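Local atomic coordinates of alpha-1,2-mannosidase (Bacteroides thetaiotaomicron, PDB entry 2WW2), a protein that hydrolyses alpha-mannosides with inversion of configuration, as a calcium-dependent glycoside hydrolase of family 92 from a human gut symbiont. Residues Arg698-His703 with Asp730-Tyr735. Sequence-based numbering, arbitrary orientation.
Sequences RNYLTH and DFPYSY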
ATOM      1  N   ARG A 698      12.476 -13.838  35.972  1.00 13.01           N
ATOM      2  CA  ARG A 698      11.412 -12.837  35.810  1.00 13.18           C
ATOM      3  C   ARG A 698      11.660 -11.978  34.574  1.00 12.43           C
ATOM      4  O   ARG A 698      12.809 -11.725  34.223  1.00 11.83           O
ATOM      5  CB  ARG A 698      11.296 -11.943  37.046  1.00 13.04           C
ATOM      6  CG  ARG A 698      10.819 -12.705  38.268  1.00 15.73           C
ATOM      7  CD  ARG A 698      10.599 -11.772  39.465  1.00 17.27           C
ATOM      8  NE  ARG A 698      11.814 -11.114  39.943  1.00 18.70           N
ATOM      9  CZ  ARG A 698      12.650 -11.617  40.853  1.00 21.65           C
ATOM     10  NH1 ARG A 698      12.440 -12.828  41.382  1.00 22.21           N
ATOM     11  NH2 ARG A 698      13.714 -10.913  41.235  1.00 20.15           N
ATOM     12  N   ASN A 699      10.584 -11.535  33.924  1.00 12.11           N
ATOM     13  CA  ASN A 699      10.711 -10.703  32.717  1.00 11.90           C
ATOM     14  C   ASN A 699      10.679  -9.215  33.035  1.00 11.97           C
ATOM     15  O   ASN A 699      10.389  -8.394  32.160  1.00 11.76           O
ATOM     16  CB  ASN A 699       9.612 -11.028  31.701  1.00 11.41           C
ATOM     17  CG  ASN A 699       9.710 -12.453  31.171  1.00 11.54           C
ATOM     18  OD1 ASN A 699      10.803 -12.979  30.977  1.00  9.54           O
ATOM     19  ND2 ASN A 699       8.560 -13.075  30.924  1.00  9.22           N
ATOM     20  N   TYR A 700      10.996  -8.870  34.280  1.00 12.18           N
ATOM     21  CA  TYR A 700      11.029  -7.474  34.714  1.00 12.31           C
ATOM     22  C   TYR A 700      11.944  -7.297  35.923  1.00 12.18           C
ATOM     23  O   TYR A 700      12.211  -8.255  36.666  1.00 12.76           O
ATOM     24  CB  TYR A 700       9.617  -6.986  35.064  1.00 12.22           C
ATOM     25  CG  TYR A 700       9.011  -7.688  36.255  1.00 13.51           C
ATOM     26  CD1 TYR A 700       8.992  -7.084  37.508  1.00 14.97           C
ATOM     27  CD2 TYR A 700       8.461  -8.968  36.130  1.00 13.69           C
ATOM     28  CE1 TYR A 700       8.438  -7.738  38.617  1.00 15.44           C
ATOM     29  CE2 TYR A 700       7.915  -9.622  37.224  1.00 14.02           C
ATOM     30  CZ  TYR A 700       7.902  -8.997  38.462  1.00 15.81           C
ATOM     31  OH  TYR A 700       7.356  -9.637  39.541  1.00 15.45           O
ATOM     32  N   LEU A 701      12.425  -6.069  36.100  1.00 11.60           N
ATOM     33  CA  LEU A 701      13.184  -5.651  37.275  1.00 11.42           C
ATOM     34  C   LEU A 701      12.353  -4.619  38.026  1.00 10.68           C
ATOM     35  O   LEU A 701      11.673  -3.809  37.397  1.00  9.72           O
ATOM     36  CB  LEU A 701      14.486  -4.976  36.838  1.00 11.49           C
ATOM     37  CG  LEU A 701      15.625  -5.835  36.290  1.00 13.32           C
ATOM     38  CD1 LEU A 701      16.727  -4.942  35.715  1.00 14.67           C
ATOM     39  CD2 LEU A 701      16.187  -6.737  37.376  1.00 15.23           C
ATOM     40  N   THR A 702      12.405  -4.628  39.354  1.00 10.71           N
ATOM     41  CA  THR A 702      11.724  -3.557  40.106  1.00 10.63           C
ATOM     42  C   THR A 702      12.635  -2.342  40.162  1.00 10.91           C
ATOM     43  O   THR A 702      13.850  -2.474  40.016  1.00 10.86           O
ATOM     44  CB  THR A 702      11.377  -3.969  41.554  1.00  9.99           C
ATOM     45  OG1 THR A 702      12.579  -4.131  42.313  1.00 10.62           O
ATOM     46  CG2 THR A 702      10.580  -5.280  41.566  1.00 10.14           C
ATOM     47  N   HIS A 703      12.054  -1.164  40.378  1.00 10.81           N
ATOM     48  CA  HIS A 703      12.856   0.038  40.624  1.00 10.95           C
ATOM     49  C   HIS A 703      13.799  -0.170  41.811  1.00 11.57           C
ATOM     50  O   HIS A 703      14.966   0.212  41.756  1.00 11.72           O
ATOM     51  CB  HIS A 703      11.955   1.239  40.873  1.00  9.96           C
ATOM     52  CG  HIS A 703      12.673   2.554  40.797  1.00 11.25           C
ATOM     53  ND1 HIS A 703      13.043   3.276  41.918  1.00 12.70           N
ATOM     54  CD2 HIS A 703      13.095   3.271  39.732  1.00  9.09           C
ATOM     55  CE1 HIS A 703      13.644   4.392  41.542  1.00 10.39           C
ATOM     56  NE2 HIS A 703      13.694   4.410  40.221  1.00 14.33           N
ATOM     57  N   ASP A 730       6.667 -15.158  36.301  1.00 13.11           N
ATOM     58  CA  ASP A 730       7.671 -14.376  35.590  1.00 12.60           C
ATOM     59  C   ASP A 730       7.106 -13.092  34.966  1.00 12.40           C
ATOM     60  O   ASP A 730       7.873 -12.236  34.522  1.00 11.86           O
ATOM     61  CB  ASP A 730       8.332 -15.215  34.487  1.00 13.21           C
ATOM     62  CG  ASP A 730       8.996 -16.469  35.027  1.00 14.59           C
ATOM     63  OD1 ASP A 730       9.559 -16.416  36.143  1.00 14.84           O
ATOM     64  OD2 ASP A 730       8.955 -17.503  34.327  1.00 17.06           O
ATOM     65  N   PHE A 731       5.781 -12.963  34.918  1.00 11.68           N
ATOM     66  CA  PHE A 731       5.142 -11.851  34.200  1.00 11.75           C
ATOM     67  C   PHE A 731       5.043 -10.579  35.049  1.00 11.88           C
ATOM     68  O   PHE A 731       4.806 -10.649  36.259  1.00 11.86           O
ATOM     69  CB  PHE A 731       3.737 -12.229  33.684  1.00 11.47           C
ATOM     70  CG  PHE A 731       3.688 -13.517  32.894  1.00 12.72           C
ATOM     71  CD1 PHE A 731       4.804 -13.986  32.212  1.00 11.99           C
ATOM     72  CD2 PHE A 731       2.508 -14.246  32.822  1.00 12.41           C
ATOM     73  CE1 PHE A 731       4.750 -15.171  31.500  1.00 12.04           C
ATOM     74  CE2 PHE A 731       2.441 -15.419  32.103  1.00 12.84           C
ATOM     75  CZ  PHE A 731       3.557 -15.884  31.440  1.00 13.55           C
ATOM     76  N   PRO A 732       5.182  -9.407  34.415  1.00 11.17           N
ATOM     77  CA  PRO A 732       5.027  -8.156  35.159  1.00 11.07           C
ATOM     78  C   PRO A 732       3.561  -7.854  35.478  1.00 11.17           C
ATOM     79  O   PRO A 732       2.668  -8.686  35.218  1.00 11.06           O
ATOM     80  CB  PRO A 732       5.628  -7.094  34.217  1.00 10.73           C
ATOM     81  CG  PRO A 732       6.341  -7.882  33.137  1.00 11.24           C
ATOM     82  CD  PRO A 732       5.594  -9.166  33.025  1.00 11.98           C
ATOM     83  N   TYR A 733       3.317  -6.680  36.060  1.00 10.58           N
ATOM     84  CA  TYR A 733       2.008  -6.327  36.596  1.00 10.28           C
ATOM     85  C   TYR A 733       0.884  -6.217  35.557  1.00 10.10           C
ATOM     86  O   TYR A 733       1.088  -5.726  34.454  1.00 10.54           O
ATOM     87  CB  TYR A 733       2.120  -4.989  37.341  1.00 10.14           C
ATOM     88  CG  TYR A 733       0.803  -4.400  37.817  1.00 10.06           C
ATOM     89  CD1 TYR A 733       0.269  -4.756  39.051  1.00  9.89           C
ATOM     90  CD2 TYR A 733       0.120  -3.460  37.050  1.00  9.12           C
ATOM     91  CE1 TYR A 733      -0.904  -4.218  39.501  1.00  8.39           C
ATOM     92  CE2 TYR A 733      -1.068  -2.920  37.487  1.00  9.25           C
ATOM     93  CZ  TYR A 733      -1.567  -3.298  38.724  1.00  8.07           C
ATOM     94  OH  TYR A 733      -2.723  -2.770  39.186  1.00  5.58           O
ATOM     95  N   SER A 734      -0.306  -6.670  35.923  1.00  9.76           N
ATOM     96  CA  SER A 734      -1.515  -6.256  35.223  1.00 10.01           C
ATOM     97  C   SER A 734      -2.559  -5.982  36.274  1.00 10.68           C
ATOM     98  O   SER A 734      -2.643  -6.701  37.272  1.00 10.55           O
ATOM     99  CB  SER A 734      -2.054  -7.345  34.286  1.00  9.21           C
ATOM    100  OG  SER A 734      -1.245  -7.486  33.135  1.00  9.19           O
ATOM    101  N   TYR A 735      -3.384  -4.974  36.039  1.00 11.28           N
ATOM    102  CA  TYR A 735      -4.474  -4.705  36.941  1.00 12.10           C
ATOM    103  C   TYR A 735      -5.378  -5.933  37.172  1.00 13.34           C
ATOM    104  O   TYR A 735      -5.803  -6.199  38.308  1.00 12.22           O
ATOM    105  CB  TYR A 735      -5.315  -3.523  36.438  1.00 11.74           C
ATOM    106  CG  TYR A 735      -6.502  -3.299  37.327  1.00 12.23           C
ATOM    107  CD1 TYR A 735      -6.327  -2.907  38.642  1.00 13.02           C
ATOM    108  CD2 TYR A 735      -7.795  -3.531  36.874  1.00 12.21           C
ATOM    109  CE1 TYR A 735      -7.402  -2.724  39.481  1.00 12.13           C
ATOM    110  CE2 TYR A 735      -8.882  -3.339  37.703  1.00 13.09           C
ATOM    111  CZ  TYR A 735      -8.672  -2.939  39.006  1.00 13.56           C
ATOM    112  OH  TYR A 735      -9.733  -2.771  39.855  1.00 13.17           O
TER
HETATM  113  O   HOH W   1       5.676 -11.819  38.733  1.00 36.90           O
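Where the C-terminal tail of this family 92 mannosidase runs past the short edge strand 700-702, Tyr700 lies against Pro732 and Asn699 holds Asp730 by its backbone. Asn699 N donates to Asp730 O at 2.9 Å, nearly straight at 168° and in the carbonyl plane. Asp730 O also lies at the edge of the Tyr700 ring, 3.7 Å from Tyr700 CD2. Pro732 CA sits over one face of that ring, 4.1 Å from its centroid, in a CH-pi contact; the compact, apolar proline suits this place, its CB and CG lying against Tyr700, CG 3.8 Å from Tyr700 CD2. Tyr700 CB points toward the tail, and chi1 of 65° sets CG between the backbone N and the carbonyl carbon, 4.0 Å from Pro732 CB. Strand 700-702 borders a three-stranded antiparallel sheet, paired with 651-654; segment 730-735, which has no regular strand, runs beside this edge. At the phenol end, Tyr700 OH donates to a water that donates to Phe731 O, each bond 2.9 Å. An alanine at Tyr700 would probably open a gap beside Pro732 and deprive this water of its donor. Asn699 ND2, at the Phe731 ring edge, is bound by Gly725 O and Asp595 O, which suits an amide with two N-H groups.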